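Local coordinates for HTH-type transcriptional regulator MmpR5 (Mycobacterium tuberculosis, PDB 4NB5), which controls expression of its own gene and of MmpS-MmpL transport systems by binding directly to their promoter regions, at residues Arg72-Gln76 with Phe77-Glu81; Glu104-Arg107 with Ile108-Met111. All blocks are in the same frame, centred on the assembly; numbering follows the deposited sequence.

Contact 1 (Arg72-Gln76 with Phe77-Glu81). With 2JT (1,3-dihydroxypropan-2-yl octadecanoate), chain E.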
loop_
_atom_site.group_PDB
_atom_site.type_symbol
_atom_site.label_atom_id
_atom_site.label_comp_id
_atom_site.label_asym_id
_atom_site.label_seq_id
_atom_site.Cartn_x
_atom_site.Cartn_y
_atom_site.Cartn_z
ATOM N N ARG B 72 -0.055 -12.244 7.115
ATOM C CA ARG B 72 -0.914 -11.089 6.905
ATOM C C ARG B 72 -0.149 -9.789 7.157
ATOM O O ARG B 72 -0.296 -8.823 6.410
ATOM C CB ARG B 72 -2.133 -11.181 7.827
ATOM C CG ARG B 72 -3.169 -10.085 7.611
ATOM C CD ARG B 72 -4.409 -10.328 8.464
ATOM N NE ARG B 72 -4.831 -11.730 8.404
ATOM C CZ ARG B 72 -4.981 -12.532 9.457
ATOM N NH1 ARG B 72 -4.765 -12.097 10.695
ATOM N NH2 ARG B 72 -5.362 -13.789 9.271
ATOM N N MET B 73 0.678 -9.782 8.198
ATOM C CA MET B 73 1.474 -8.614 8.533
ATOM C C MET B 73 2.477 -8.299 7.424
ATOM O O MET B 73 2.623 -7.150 7.011
ATOM C CB MET B 73 2.194 -8.864 9.851
ATOM C CG MET B 73 2.996 -7.690 10.368
ATOM S SD MET B 73 3.614 -7.972 12.045
ATOM C CE MET B 73 2.453 -9.202 12.661
ATOM N N LEU B 74 3.171 -9.323 6.942
ATOM C CA LEU B 74 4.166 -9.113 5.900
ATOM C C LEU B 74 3.528 -8.675 4.588
ATOM O O LEU B 74 4.154 -7.970 3.796
ATOM C CB LEU B 74 5.001 -10.381 5.683
ATOM C CG LEU B 74 5.916 -10.776 6.843
ATOM C CD1 LEU B 74 6.640 -12.079 6.531
ATOM C CD2 LEU B 74 6.924 -9.682 7.173
ATOM N N ILE B 75 2.297 -9.112 4.330
ATOM C CA ILE B 75 1.570 -8.640 3.153
ATOM C C ILE B 75 1.263 -7.144 3.326
ATOM O O ILE B 75 1.471 -6.352 2.408
ATOM C CB ILE B 75 0.265 -9.446 2.931
ATOM C CG1 ILE B 75 0.601 -10.847 2.412
ATOM C CG2 ILE B 75 -0.653 -8.730 1.943
ATOM C CD1 ILE B 75 -0.563 -11.841 2.470
ATOM N N GLN B 76 0.805 -6.759 4.509
ATOM C CA GLN B 76 0.491 -5.356 4.775
ATOM C C GLN B 76 1.740 -4.489 4.649
ATOM O O GLN B 76 1.672 -3.375 4.139
ATOM C CB GLN B 76 -0.105 -5.191 6.172
ATOM C CG GLN B 76 -0.508 -3.758 6.495
ATOM C CD GLN B 76 -0.633 -3.509 7.984
ATOM O OE1 GLN B 76 0.242 -3.888 8.766
ATOM N NE2 GLN B 76 -1.726 -2.871 8.387
ATOM N N PHE B 77 2.877 -4.999 5.126
ATOM C CA PHE B 77 4.146 -4.281 4.997
ATOM C C PHE B 77 4.623 -4.193 3.539
ATOM O O PHE B 77 5.478 -3.366 3.213
ATOM C CB PHE B 77 5.234 -4.923 5.860
ATOM C CG PHE B 77 5.023 -4.754 7.341
ATOM C CD1 PHE B 77 4.191 -3.761 7.839
ATOM C CD2 PHE B 77 5.661 -5.596 8.236
ATOM C CE1 PHE B 77 4.006 -3.611 9.206
ATOM C CE2 PHE B 77 5.479 -5.451 9.602
ATOM C CZ PHE B 77 4.650 -4.458 10.086
ATOM N N GLY B 78 4.084 -5.040 2.668
ATOM C CA GLY B 78 4.374 -4.956 1.252
ATOM C C GLY B 78 5.430 -5.936 0.774
ATOM O O GLY B 78 5.832 -5.883 -0.385
ATOM N N PHE B 79 5.874 -6.839 1.646
ATOM C CA PHE B 79 7.004 -7.702 1.298
ATOM C C PHE B 79 6.625 -8.991 0.583
ATOM O O PHE B 79 7.386 -9.471 -0.257
ATOM C CB PHE B 79 7.820 -8.080 2.541
ATOM C CG PHE B 79 8.494 -6.914 3.212
ATOM C CD1 PHE B 79 9.457 -6.178 2.546
ATOM C CD2 PHE B 79 8.181 -6.574 4.517
ATOM C CE1 PHE B 79 10.081 -5.105 3.162
ATOM C CE2 PHE B 79 8.805 -5.505 5.139
ATOM C CZ PHE B 79 9.759 -4.771 4.454
ATOM N N ILE B 80 5.483 -9.572 0.939
ATOM C CA ILE B 80 5.092 -10.859 0.372
ATOM C C ILE B 80 3.695 -10.818 -0.222
ATOM O O ILE B 80 2.946 -9.864 -0.020
ATOM C CB ILE B 80 5.182 -12.005 1.412
ATOM C CG1 ILE B 80 3.998 -11.970 2.384
ATOM C CG2 ILE B 80 6.517 -11.946 2.143
ATOM C CD1 ILE B 80 3.976 -13.151 3.372
ATOM N N GLU B 81 3.366 -11.861 -0.978
ATOM C CA GLU B 81 2.072 -11.953 -1.637
ATOM C C GLU B 81 1.462 -13.324 -1.429
ATOM O O GLU B 81 2.165 -14.323 -1.252
ATOM C CB GLU B 81 2.208 -11.679 -3.129
ATOM C CG GLU B 81 3.115 -12.647 -3.854
ATOM C CD GLU B 81 3.541 -12.142 -5.218
ATOM O OE1 GLU B 81 3.256 -10.972 -5.536
ATOM O OE2 GLU B 81 4.164 -12.919 -5.972
HETATM C C10 2JT E . 10.769 -3.879 8.499
HETATM C C13 2JT E . 11.005 -1.838 11.965
HETATM C C15 2JT E . 12.867 -0.188 11.828
HETATM C C17 2JT E . 13.682 1.307 13.608
HETATM C C20 2JT E . 17.078 0.430 15.176
HETATM C C21 2JT E . 18.125 1.435 14.946
HETATM C C22 2JT E . 19.442 0.775 14.504
HETATM C C24 2JT E . 21.028 -1.033 14.995
HETATM O O01 2JT E . 9.560 -0.992 8.459
HETATM C C02 2JT E . 9.959 -1.621 7.519
HETATM O O03 2JT E . 8.958 -1.941 6.668
HETATM C C04 2JT E . 8.842 -1.719 5.441
HETATM C C05 2JT E . 9.629 -0.511 5.031
HETATM O O06 2JT E . 10.605 -0.853 4.131
HETATM C C07 2JT E . 7.266 -1.552 5.504
HETATM O O08 2JT E . 6.847 -1.288 4.412
HETATM C C09 2JT E . 11.124 -2.670 7.525
HETATM C C11 2JT E . 11.282 -3.633 9.929
HETATM C C12 2JT E . 10.747 -2.242 10.494
HETATM C C14 2JT E . 11.376 -0.375 12.088
HETATM C C16 2JT E . 13.376 1.127 12.183
HETATM C C18 2JT E . 14.736 0.434 14.081
HETATM C C19 2JT E . 15.643 1.021 15.188
HETATM C C23 2JT E . 20.161 0.015 15.527
HETATM C C25 2JT E . 21.337 -1.937 16.187
#
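Phe77 folds back beside Met73 where helix 64-77, probably the recognition helix of a winged helix-turn-helix as in other MarR-type regulators, ends in a Schellman motif and the chain turns into strand 80-83. Met73 O sits over one face of the Phe77 ring, 3.4 Å above its plane and offset toward the rim, and also accepts the bond from Phe77 N. The Met73 side chain is modelled in two conformers; in one of them, with CG anti to the backbone N (chi1 -176°), it runs alongside the ring and points the same way, its methylene against the far end of the ring. Ser31 of the second subunit packs on both residues.

On the other flank Leu74 and Ile75 form a shallow hollow for Ile80, the first strand residue. Ile80 CG1 drops between Leu74 CB (3.8 Å) and Ile75 CG1 (3.6 Å), the two isoleucines crossing at about a right angle. Leu74 CD2 touches Phe77 and Phe79 more loosely; Leu74 also packs on Leu39 and Leu40 of helix 34-45.

The turn itself is knotted by backbone bonds. Leu74 O takes a well-aligned bond from Phe79 N (3.0 Å) and a weak one from Gly78 N, whose hydrogen also reaches Ile75 O from above the carbonyl plane. Gly78 takes a positive phi of 99°, a backbone shape that glycine adopts readily. On either side of Gly78 in the chain, Phe77 and Phe79 border the glycerol end of the octadecanoate ester: Phe79 CZ presses on 2JT C04 at 3.3 Å, and Phe77 O lies 2.8 Å from the ligand hydroxyl O08.

Contact 2 (Glu104-Arg107 with Ile108-Met111). With 2JT (1,3-dihydroxypropan-2-yl octadecanoate), chain E.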
loop_
_atom_site.group_PDB
_atom_site.type_symbol
_atom_site.label_atom_id
_atom_site.label_comp_id
_atom_site.label_asym_id
_atom_site.label_seq_id
_atom_site.Cartn_x
_atom_site.Cartn_y
_atom_site.Cartn_z
ATOM N N GLU B 104 9.290 -0.208 0.654
ATOM C CA GLU B 104 9.519 1.231 0.746
ATOM C C GLU B 104 8.343 2.037 0.206
ATOM O O GLU B 104 8.071 3.137 0.686
ATOM C CB GLU B 104 10.802 1.638 0.031
ATOM C CG GLU B 104 12.048 1.519 0.888
ATOM C CD GLU B 104 11.974 2.353 2.160
ATOM O OE1 GLU B 104 12.272 1.800 3.236
ATOM O OE2 GLU B 104 11.618 3.550 2.082
ATOM N N ARG B 105 7.644 1.521 -0.797
ATOM C CA ARG B 105 6.443 2.197 -1.287
ATOM C C ARG B 105 5.363 2.233 -0.210
ATOM O O ARG B 105 4.640 3.214 -0.077
ATOM C CB ARG B 105 5.908 1.521 -2.548
ATOM C CG ARG B 105 6.804 1.705 -3.746
ATOM C CD ARG B 105 6.337 0.859 -4.905
ATOM N NE ARG B 105 7.408 0.602 -5.862
ATOM C CZ ARG B 105 7.626 -0.570 -6.450
ATOM N NH1 ARG B 105 6.846 -1.611 -6.192
ATOM N NH2 ARG B 105 8.631 -0.703 -7.303
ATOM N N GLU B 106 5.250 1.160 0.563
ATOM C CA GLU B 106 4.292 1.145 1.653
ATOM C C GLU B 106 4.692 2.190 2.699
ATOM O O GLU B 106 3.831 2.820 3.315
ATOM C CB GLU B 106 4.203 -0.239 2.288
ATOM C CG GLU B 106 3.437 -0.280 3.602
ATOM C CD GLU B 106 1.972 0.071 3.436
ATOM O OE1 GLU B 106 1.260 0.160 4.460
ATOM O OE2 GLU B 106 1.532 0.256 2.283
ATOM N N ARG B 107 5.996 2.384 2.887
ATOM C CA ARG B 107 6.471 3.417 3.809
ATOM C C ARG B 107 6.084 4.820 3.347
ATOM O O ARG B 107 5.776 5.683 4.177
ATOM C CB ARG B 107 7.983 3.345 3.999
ATOM C CG ARG B 107 8.398 2.350 5.050
ATOM C CD ARG B 107 9.425 2.927 6.010
ATOM N NE ARG B 107 9.092 4.275 6.478
ATOM C CZ ARG B 107 8.459 4.558 7.614
ATOM N NH1 ARG B 107 8.062 3.595 8.435
ATOM N NH2 ARG B 107 8.221 5.822 7.932
ATOM N N ILE B 108 6.094 5.057 2.041
ATOM C CA ILE B 108 5.628 6.337 1.509
ATOM C C ILE B 108 4.185 6.572 1.939
ATOM O O ILE B 108 3.833 7.662 2.393
ATOM C CB ILE B 108 5.682 6.381 -0.024
ATOM C CG1 ILE B 108 7.131 6.364 -0.506
ATOM C CG2 ILE B 108 4.965 7.622 -0.542
ATOM C CD1 ILE B 108 7.261 6.324 -2.016
ATOM N N ARG B 109 3.354 5.544 1.804
ATOM C CA ARG B 109 1.965 5.644 2.234
ATOM C C ARG B 109 1.888 5.921 3.727
ATOM O O ARG B 109 1.117 6.766 4.178
ATOM C CB ARG B 109 1.193 4.367 1.925
ATOM C CG ARG B 109 -0.145 4.356 2.628
ATOM C CD ARG B 109 -1.132 3.385 2.039
ATOM N NE ARG B 109 -2.446 3.587 2.646
ATOM C CZ ARG B 109 -3.571 3.023 2.221
ATOM N NH1 ARG B 109 -3.564 2.208 1.170
ATOM N NH2 ARG B 109 -4.708 3.277 2.853
ATOM N N ALA B 110 2.675 5.184 4.498
ATOM C CA ALA B 110 2.697 5.357 5.944
ATOM C C ALA B 110 3.056 6.796 6.326
ATOM O O ALA B 110 2.467 7.379 7.247
ATOM C CB ALA B 110 3.682 4.372 6.571
ATOM N N MET B 111 4.018 7.388 5.625
ATOM C CA MET B 111 4.410 8.748 5.936
ATOM C C MET B 111 3.290 9.725 5.571
ATOM O O MET B 111 3.050 10.682 6.296
ATOM C CB MET B 111 5.726 9.103 5.246
ATOM C CG MET B 111 6.891 8.264 5.750
ATOM S SD MET B 111 8.503 8.776 5.124
ATOM C CE MET B 111 8.208 8.687 3.361
HETATM C C10 2JT E . 10.769 -3.879 8.499
HETATM C C13 2JT E . 11.005 -1.838 11.965
HETATM C C15 2JT E . 12.867 -0.188 11.828
HETATM C C17 2JT E . 13.682 1.307 13.608
HETATM C C20 2JT E . 17.078 0.430 15.176
HETATM C C21 2JT E . 18.125 1.435 14.946
HETATM C C22 2JT E . 19.442 0.775 14.504
HETATM C C24 2JT E . 21.028 -1.033 14.995
HETATM O O01 2JT E . 9.560 -0.992 8.459
HETATM C C02 2JT E . 9.959 -1.621 7.519
HETATM O O03 2JT E . 8.958 -1.941 6.668
HETATM C C04 2JT E . 8.842 -1.719 5.441
HETATM C C05 2JT E . 9.629 -0.511 5.031
HETATM O O06 2JT E . 10.605 -0.853 4.131
HETATM C C07 2JT E . 7.266 -1.552 5.504
HETATM O O08 2JT E . 6.847 -1.288 4.412
HETATM C C09 2JT E . 11.124 -2.670 7.525
HETATM C C11 2JT E . 11.282 -3.633 9.929
HETATM C C12 2JT E . 10.747 -2.242 10.494
HETATM C C14 2JT E . 11.376 -0.375 12.088
HETATM C C16 2JT E . 13.376 1.127 12.183
HETATM C C18 2JT E . 14.736 0.434 14.081
HETATM C C19 2JT E . 15.643 1.021 15.188
HETATM C C23 2JT E . 20.161 0.015 15.527
HETATM C C25 2JT E . 21.337 -1.937 16.187
#
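The Arg107 guanidinium approaches Met111 obliquely one helical turn on, the side chains crossing at about a right angle; Met111 has two conformers, so this is weak evidence of a fixed contact. The Glu106 carboxylate and the Arg109 guanidinium are turned 47° apart, with OE2 of Glu106 4.1 Å from CD of Arg109. The charged ends are engaged elsewhere: Glu106 OE2 forms a salt bridge with Arg109 NH1 of the fourth subunit, Arg109 NH2 is hydrogen-bonded to Ile75 O of that subunit, and Arg109 NE pairs with Glu113. Ordinary i to i+4 backbone bonds join the two turns of helix 99-124, from Ile108 N to Glu104 O through Met111 N to Arg107 O (2.8 Å).

With CG anti to the carbonyl carbon (chi1 -85°), Arg107 comes against the ligand glycerol, CD 3.6 Å from 2JT C05; bends at chi2 and chi3 then turn the guanidinium. Its NH1 lies close to the like-charged Arg30 and Arg107 of the second subunit. Glu104 OE1 accepts a long hydrogen bond from 2JT O06, 3.3 Å; Gly103 O and Arg107 NH2 of the second subunit also bond the ligand, so its polar head is gripped from both subunits.

How the contacts relate
Contact 1 comes first along the chain, closing at Glu81 before contact 2 opens at Glu104; the rest of strand 80-83 and all of strand 92-95 lie between. Their centres are 13 Å apart, yet they touch: Phe77 O lies 3.5 Å from Glu106 CB. Contact 1 ends helix 64-77, probably part of the DNA-binding motif, and starts a strand of the antiparallel sheet, whereas contact 2 lies near the start of the long helix 99-124. Both reach the second subunit and both border the same glycerol ester, which therefore sits where the probable DNA-binding lobe meets this long helix. Such a position is consistent with a ligand able to influence how these lobes are set in the dimer.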